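Long-range contacts in UDP-4-amino-4,6-dideoxy-N-acetyl-beta-L-altrosamine transaminase (Helicobacter pylori, PDB 2FNU), which transfers an amino group from glutamate, by way of pyridoxal phosphate, to a UDP-linked 4-keto sugar in the second step of pseudaminic acid biosynthesis: residues G132-E138 against S161-N165; K307-L311 against S364-T368; L61-N66 against K203-F207. All blocks are in the same frame, centred on the assembly; numbering follows the deposited sequence.

All three contacts lie in one chain of a DegT/DnrJ/EryC1 aminotransferase, whose fold is built on a seven-stranded mixed sheet and binds PMP. Contact 1 lies slightly closer to the cofactor than contact 3 does: the residue Gly132 is about 9 Å from the PMP molecule and about 11 Å from the UDP-sugar. Contact 3 pairs two helices at the dimer interface, with the side chain of Leu61 about 10 Å from PMP, and the chain between its segments includes the whole of contact 1; their centres are 25 Å apart. Contact 2 comes later in sequence, 43 Å from contact 3 between centres and across the chain's middle; its Ile310 side chain is about 12 Å from the UDP-sugar.

Contact 1: residues G132-E138 against S161-N165; sequences GKSVEVE and SEYQN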
# COMPACT_ATOMS: atom_id res chain seq x y z
N GLY B 132 -7.92 -3.09 22.03
CA GLY B 132 -8.26 -4.50 21.90
C GLY B 132 -9.54 -4.90 22.58
O GLY B 132 -10.02 -6.02 22.38
N LYS B 133 -10.14 -4.01 23.36
CA LYS B 133 -11.37 -4.37 24.07
C LYS B 133 -12.56 -4.29 23.11
O LYS B 133 -12.84 -3.23 22.54
CB LYS B 133 -11.59 -3.44 25.26
CG LYS B 133 -12.84 -3.81 26.05
CD LYS B 133 -13.06 -2.84 27.21
CE LYS B 133 -14.09 -3.36 28.19
NZ LYS B 133 -14.16 -2.43 29.37
N SER B 134 -13.28 -5.40 22.96
CA SER B 134 -14.46 -5.39 22.09
C SER B 134 -15.47 -4.36 22.55
O SER B 134 -15.74 -4.24 23.76
CB SER B 134 -15.13 -6.77 22.07
OG SER B 134 -16.31 -6.74 21.27
N VAL B 135 -16.06 -3.65 21.59
CA VAL B 135 -17.22 -2.83 21.88
C VAL B 135 -18.42 -3.72 22.22
O VAL B 135 -18.33 -4.96 22.16
CB VAL B 135 -17.58 -1.94 20.69
CG1 VAL B 135 -16.36 -1.10 20.27
CG2 VAL B 135 -18.07 -2.79 19.49
N GLU B 136 -19.53 -3.08 22.59
CA GLU B 136 -20.75 -3.81 22.93
C GLU B 136 -21.46 -4.26 21.66
O GLU B 136 -22.38 -3.60 21.15
CB GLU B 136 -21.64 -2.95 23.84
CG GLU B 136 -21.15 -2.91 25.27
CD GLU B 136 -21.13 -4.30 25.88
OE1 GLU B 136 -20.06 -4.74 26.35
OE2 GLU B 136 -22.17 -4.99 25.84
N VAL B 137 -20.97 -5.38 21.14
CA VAL B 137 -21.33 -5.83 19.81
C VAL B 137 -22.84 -6.07 19.62
O VAL B 137 -23.40 -5.67 18.59
CB VAL B 137 -20.49 -7.09 19.43
CG1 VAL B 137 -21.19 -7.92 18.37
CG2 VAL B 137 -19.07 -6.66 18.99
N GLU B 138 -23.48 -6.72 20.58
CA GLU B 138 -24.89 -7.08 20.38
C GLU B 138 -25.76 -5.83 20.27
O GLU B 138 -26.63 -5.73 19.39
CB GLU B 138 -25.39 -7.97 21.51
CG GLU B 138 -26.75 -8.60 21.22
CD GLU B 138 -27.09 -9.73 22.18
OE1 GLU B 138 -28.30 -9.97 22.40
OE2 GLU B 138 -26.16 -10.39 22.70
N SER B 161 -8.92 -10.78 20.31
CA SER B 161 -9.92 -10.35 21.29
C SER B 161 -11.23 -11.09 21.12
O SER B 161 -11.54 -11.55 20.01
CB SER B 161 -10.17 -8.84 21.19
OG SER B 161 -8.96 -8.13 21.44
N GLU B 162 -11.99 -11.17 22.21
CA GLU B 162 -13.27 -11.90 22.24
C GLU B 162 -14.43 -11.05 22.76
O GLU B 162 -14.25 -10.06 23.49
CB GLU B 162 -13.15 -13.15 23.11
CG GLU B 162 -12.16 -14.15 22.51
CD GLU B 162 -11.98 -15.42 23.34
OE1 GLU B 162 -12.69 -15.63 24.36
OE2 GLU B 162 -11.08 -16.21 22.97
N TYR B 163 -15.63 -11.47 22.39
CA TYR B 163 -16.86 -10.93 22.95
C TYR B 163 -17.73 -12.16 23.20
O TYR B 163 -17.98 -12.95 22.28
CB TYR B 163 -17.52 -9.99 21.95
CG TYR B 163 -18.88 -9.50 22.38
CD1 TYR B 163 -20.04 -10.17 21.97
CD2 TYR B 163 -19.02 -8.38 23.19
CE1 TYR B 163 -21.31 -9.72 22.35
CE2 TYR B 163 -20.30 -7.93 23.59
CZ TYR B 163 -21.42 -8.60 23.16
OH TYR B 163 -22.68 -8.17 23.52
N GLN B 164 -18.15 -12.33 24.45
CA GLN B 164 -18.95 -13.50 24.83
C GLN B 164 -18.30 -14.80 24.32
O GLN B 164 -18.95 -15.67 23.74
CB GLN B 164 -20.41 -13.32 24.42
CG GLN B 164 -21.08 -12.19 25.21
CD GLN B 164 -22.50 -11.90 24.77
OE1 GLN B 164 -23.08 -12.61 23.94
NE2 GLN B 164 -23.08 -10.83 25.32
N ASN B 165 -17.00 -14.92 24.56
CA ASN B 165 -16.24 -16.14 24.23
C ASN B 165 -16.13 -16.45 22.74
O ASN B 165 -15.82 -17.57 22.35
CB ASN B 165 -16.79 -17.36 24.98
CG ASN B 165 -16.82 -17.13 26.47
OD1 ASN B 165 -17.88 -16.96 27.06
ND2 ASN B 165 -15.65 -17.02 27.08
O HOH W 1 -12.72 -7.95 24.32
O HOH W 2 -23.88 -5.62 23.59
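The phenol ring of Tyr163 is the flat group of this contact, held between its own neighbour and the start of a helix. Over the centre of one face sits Val137 CB, 3.9 Å from the ring centroid and only 6° off the ring normal, a CH-pi contact; valine's branched CB carries a single hydrogen, and its apolar bulk suits a ring face. Against the opposite face, toward the rim, lies CG of Gln164. The carboxylate of Glu136 comes to the ring edge, its plane turned 60° from the ring, and a water bridges its OE2 to Tyr163 OH, so the phenol oxygen has a polar partner. With CG anti to the backbone N (chi1 173°), Tyr163 reaches along the turn as far as Glu138, whose CB lies 3.4 Å from Tyr163 OH; the Glu138 carboxylate itself pairs with Lys142.

Nearer the strand, Ser134 brings OG to 3.5 Å from Tyr163 CB while donating a hydrogen bond to Val135 O at 2.8 Å, a small polar side chain bonding to the next residue's carbonyl. A second water links Ser134 N to Glu162 O. At the far end Ser161 OG donates to Gly132 O at 2.5 Å, in the carbonyl plane and on a lone pair. Ser161 OG also bonds to Ser282 N. Gly132 has a positive phi, and a CB there would press on the preceding carbonyl.

Glu136, at the N-cap position and the centre of an inverse gamma turn, leads into helix 137-146. The contact thus joins the loop after sheet strand 122-128, and the first turn of that helix, to the small antiparallel hairpin of strands 162-163 and 166-167, which follows sheet strand 150-154.

Contact 2: residues K307-L311 against S364-T368; sequences KRGIL and SVLKT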
# COMPACT_ATOMS: atom_id res chain seq x y z
N LYS B 307 11.95 10.58 30.49
CA LYS B 307 13.29 10.75 31.08
C LYS B 307 13.73 9.51 31.86
O LYS B 307 14.92 9.23 31.98
CB LYS B 307 13.34 12.00 31.97
CG LYS B 307 13.51 13.28 31.18
CD LYS B 307 13.56 14.50 32.08
CE LYS B 307 13.61 15.78 31.26
NZ LYS B 307 13.66 16.99 32.12
N ARG B 308 12.75 8.77 32.37
CA ARG B 308 12.98 7.49 33.06
C ARG B 308 13.04 6.30 32.12
O ARG B 308 13.14 5.15 32.56
CB ARG B 308 11.89 7.25 34.10
CG ARG B 308 11.85 8.31 35.20
CD ARG B 308 10.63 8.15 36.07
NE ARG B 308 10.42 9.31 36.94
CZ ARG B 308 10.79 9.37 38.22
NH1 ARG B 308 11.40 8.34 38.79
NH2 ARG B 308 10.55 10.47 38.93
N GLY B 309 12.98 6.55 30.81
CA GLY B 309 13.10 5.49 29.81
C GLY B 309 11.78 4.80 29.52
O GLY B 309 11.76 3.78 28.84
N ILE B 310 10.68 5.35 30.05
CA ILE B 310 9.34 4.78 29.81
C ILE B 310 8.65 5.59 28.72
O ILE B 310 8.10 6.66 29.00
CB ILE B 310 8.49 4.81 31.10
CG1 ILE B 310 9.22 4.07 32.23
CG2 ILE B 310 7.11 4.17 30.86
CD1 ILE B 310 8.66 4.41 33.58
N LEU B 311 8.71 5.08 27.49
CA LEU B 311 8.32 5.88 26.32
C LEU B 311 6.83 5.78 26.06
O LEU B 311 6.37 5.34 24.99
CB LEU B 311 9.16 5.51 25.09
CG LEU B 311 10.68 5.50 25.33
CD1 LEU B 311 11.43 5.11 24.04
CD2 LEU B 311 11.19 6.83 25.88
N SER B 364 8.44 2.57 38.63
CA SER B 364 8.85 3.89 38.11
C SER B 364 7.67 4.81 37.78
O SER B 364 7.74 6.01 38.05
CB SER B 364 9.74 3.72 36.88
OG SER B 364 10.96 3.09 37.22
N VAL B 365 6.60 4.25 37.21
CA VAL B 365 5.38 5.03 36.94
C VAL B 365 4.84 5.59 38.25
O VAL B 365 4.51 6.77 38.33
CB VAL B 365 4.30 4.18 36.22
CG1 VAL B 365 2.94 4.88 36.17
CG2 VAL B 365 4.76 3.85 34.82
N LEU B 366 4.77 4.74 39.28
CA LEU B 366 4.27 5.21 40.57
C LEU B 366 5.15 6.33 41.13
O LEU B 366 4.62 7.33 41.63
CB LEU B 366 4.13 4.06 41.58
CG LEU B 366 3.04 3.05 41.23
CD1 LEU B 366 3.15 1.85 42.18
CD2 LEU B 366 1.64 3.66 41.26
N LYS B 367 6.47 6.16 41.02
CA LYS B 367 7.41 7.17 41.53
C LYS B 367 7.23 8.49 40.80
O LYS B 367 7.33 9.54 41.41
CB LYS B 367 8.86 6.71 41.42
CG LYS B 367 9.22 5.56 42.37
CD LYS B 367 8.93 5.90 43.83
CE LYS B 367 9.26 4.73 44.74
NZ LYS B 367 8.54 4.82 46.05
N THR B 368 6.96 8.41 39.50
CA THR B 368 6.76 9.60 38.69
C THR B 368 5.55 10.38 39.19
O THR B 368 5.62 11.59 39.45
CB THR B 368 6.57 9.21 37.21
OG1 THR B 368 7.76 8.56 36.74
CG2 THR B 368 6.29 10.45 36.36
O HOH W 3 12.45 6.00 37.92
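Arg308 and Thr368 run past one another antiparallel, while the Ile310 side chain lies crosswise to that of Val365. The Arg308 chain is extended from CG to NE, chi2 171° and chi3 -168°, and this carries the guanidinium across to the helix, where one face lies over the backbone N of Thr368. Although Arg308 NE comes within 2.8 Å of Thr368 OG1, the angle is too poor for a hydrogen bond. That hydroxyl instead donates to Ser364 O, 2.9 Å away, from above the carbonyl plane, while Thr368 N reaches the same oxygen from the opposite face; threonine can thus turn its polar branch back onto its own helix. At the guanidinium edge a water accepts from Arg308 NH1 at 2.7 Å and bonds weakly to Ser364 OG, whose firmer partner is Asn360 O.

Deeper in, Ile310 CD1 packs on Ser364 CB at 3.5 Å and on Val365 CG2 at 4.1 Å; the long branch of isoleucine reaches the helix, and a small serine lets it come close. Gly309, with its positive phi of 85°, completes a Schellman motif that ends helix 298-307; the residues on either side of it, Arg308 and Ile310, meet helix 355-370.

Contact 3: residues L61-N66 against K203-F207; sequences LTLYRN and KMKLF
Two helices, 56-66 and 198-208, pack here beside the subunit interface, their short segments crossing at 125° with axes 9.6 Å apart at closest approach. Phe207 lies between them. Its chi1 of -170° turns the ring away from its own backbone N and across to the other helix, where Thr62 OG1, hydrogen-bonded to Ser58 O, meets the ring edge with its flank, 3.4 Å from Phe207 CD1. The Asn66 amide stands over one face of that ring. Arg65 curls round at chi2 and chi3 until Phe207 CE2 lies over one guanidinium face, the two planes nearly perpendicular (88°); the charge itself pairs with Glu93 of the second subunit.

Beside the ring, Thr62 CG2 packs 3.6 Å from Met204 CB, and the flexible methionine lays SD alongside Leu63, 4.2 Å from its CD1. At the outer end Lys203 NZ donates to Asn66 O at 3.1 Å, tilted from the carbonyl plane; two waters accept from the same amine and donate to Arg65 O and Asn66 O, a long chain thus reaching a helix's C-terminal carbonyls.

Behind the pair, Met204 rests on strand 191-195 and Thr62 on Phe53 of strand 49-53, while Leu61 turns to helix 86-93.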
# COMPACT_ATOMS: atom_id res chain seq x y z
N LEU B 61 -10.06 1.83 3.44
CA LEU B 61 -10.54 2.51 2.24
C LEU B 61 -11.29 1.51 1.36
O LEU B 61 -12.37 1.81 0.83
CB LEU B 61 -9.38 3.07 1.43
CG LEU B 61 -9.78 3.70 0.08
CD1 LEU B 61 -10.59 4.98 0.32
CD2 LEU B 61 -8.55 4.00 -0.78
N THR B 62 -10.72 0.33 1.20
CA THR B 62 -11.36 -0.69 0.36
C THR B 62 -12.74 -1.08 0.89
O THR B 62 -13.69 -1.22 0.12
CB THR B 62 -10.44 -1.92 0.26
OG1 THR B 62 -9.21 -1.50 -0.34
CG2 THR B 62 -11.07 -3.02 -0.62
N LEU B 63 -12.84 -1.25 2.20
CA LEU B 63 -14.13 -1.55 2.83
C LEU B 63 -15.12 -0.39 2.64
O LEU B 63 -16.27 -0.61 2.22
CB LEU B 63 -13.95 -1.87 4.32
CG LEU B 63 -15.27 -2.07 5.08
CD1 LEU B 63 -16.14 -3.17 4.46
CD2 LEU B 63 -14.89 -2.41 6.54
N TYR B 64 -14.69 0.83 2.96
CA TYR B 64 -15.62 1.96 2.91
C TYR B 64 -16.11 2.22 1.49
O TYR B 64 -17.26 2.65 1.31
CB TYR B 64 -14.92 3.23 3.41
CG TYR B 64 -14.58 3.27 4.90
CD1 TYR B 64 -13.66 4.20 5.38
CD2 TYR B 64 -15.19 2.40 5.83
CE1 TYR B 64 -13.36 4.30 6.73
CE2 TYR B 64 -14.89 2.47 7.19
CZ TYR B 64 -13.96 3.45 7.64
OH TYR B 64 -13.64 3.57 8.98
N ARG B 65 -15.26 1.99 0.50
CA ARG B 65 -15.62 2.25 -0.89
C ARG B 65 -16.55 1.19 -1.44
O ARG B 65 -17.32 1.45 -2.38
CB ARG B 65 -14.36 2.32 -1.78
CG ARG B 65 -13.56 3.63 -1.64
CD ARG B 65 -14.24 4.83 -2.36
NE ARG B 65 -14.39 4.58 -3.80
CZ ARG B 65 -13.41 4.71 -4.69
NH1 ARG B 65 -12.20 5.15 -4.33
NH2 ARG B 65 -13.64 4.40 -5.96
N ASN B 66 -16.49 -0.01 -0.86
CA ASN B 66 -17.16 -1.16 -1.48
C ASN B 66 -18.36 -1.74 -0.74
O ASN B 66 -19.14 -2.50 -1.34
CB ASN B 66 -16.15 -2.27 -1.80
CG ASN B 66 -15.20 -1.88 -2.91
OD1 ASN B 66 -14.05 -1.46 -2.66
ND2 ASN B 66 -15.66 -1.99 -4.14
N LYS B 203 -15.87 -8.06 -4.33
CA LYS B 203 -15.72 -6.65 -4.77
C LYS B 203 -14.41 -6.06 -4.24
O LYS B 203 -13.66 -5.37 -4.97
CB LYS B 203 -16.86 -5.78 -4.28
CG LYS B 203 -18.09 -5.79 -5.15
CD LYS B 203 -19.19 -4.91 -4.56
CE LYS B 203 -18.85 -3.42 -4.67
NZ LYS B 203 -20.02 -2.52 -4.30
N MET B 204 -14.14 -6.30 -2.96
CA MET B 204 -12.90 -5.81 -2.34
C MET B 204 -11.65 -6.43 -2.95
O MET B 204 -10.62 -5.76 -3.10
CB MET B 204 -12.94 -6.07 -0.84
CG MET B 204 -14.02 -5.25 -0.14
SD MET B 204 -13.93 -5.32 1.67
CE MET B 204 -14.15 -7.10 1.96
N LYS B 205 -11.75 -7.71 -3.31
CA LYS B 205 -10.63 -8.42 -3.91
C LYS B 205 -10.20 -7.78 -5.23
O LYS B 205 -9.00 -7.58 -5.46
CB LYS B 205 -11.00 -9.89 -4.08
CG LYS B 205 -9.88 -10.81 -4.54
CD LYS B 205 -10.42 -12.25 -4.63
CE LYS B 205 -9.33 -13.23 -4.98
NZ LYS B 205 -9.84 -14.62 -4.77
N LEU B 206 -11.16 -7.44 -6.08
CA LEU B 206 -10.83 -6.75 -7.32
C LEU B 206 -10.26 -5.35 -7.05
O LEU B 206 -9.30 -4.92 -7.72
CB LEU B 206 -12.05 -6.67 -8.23
CG LEU B 206 -12.48 -8.02 -8.79
CD1 LEU B 206 -13.91 -7.92 -9.26
CD2 LEU B 206 -11.53 -8.43 -9.94
N PHE B 207 -10.85 -4.65 -6.07
CA PHE B 207 -10.43 -3.26 -5.76
C PHE B 207 -8.99 -3.23 -5.29
O PHE B 207 -8.27 -2.24 -5.53
CB PHE B 207 -11.35 -2.70 -4.70
CG PHE B 207 -11.20 -1.21 -4.45
CD1 PHE B 207 -10.38 -0.74 -3.41
CD2 PHE B 207 -11.94 -0.29 -5.20
CE1 PHE B 207 -10.30 0.63 -3.14
CE2 PHE B 207 -11.86 1.07 -4.95
CZ PHE B 207 -11.03 1.53 -3.92
O HOH W 4 -19.37 0.24 -4.15
O HOH W 5 -21.39 -3.65 -2.25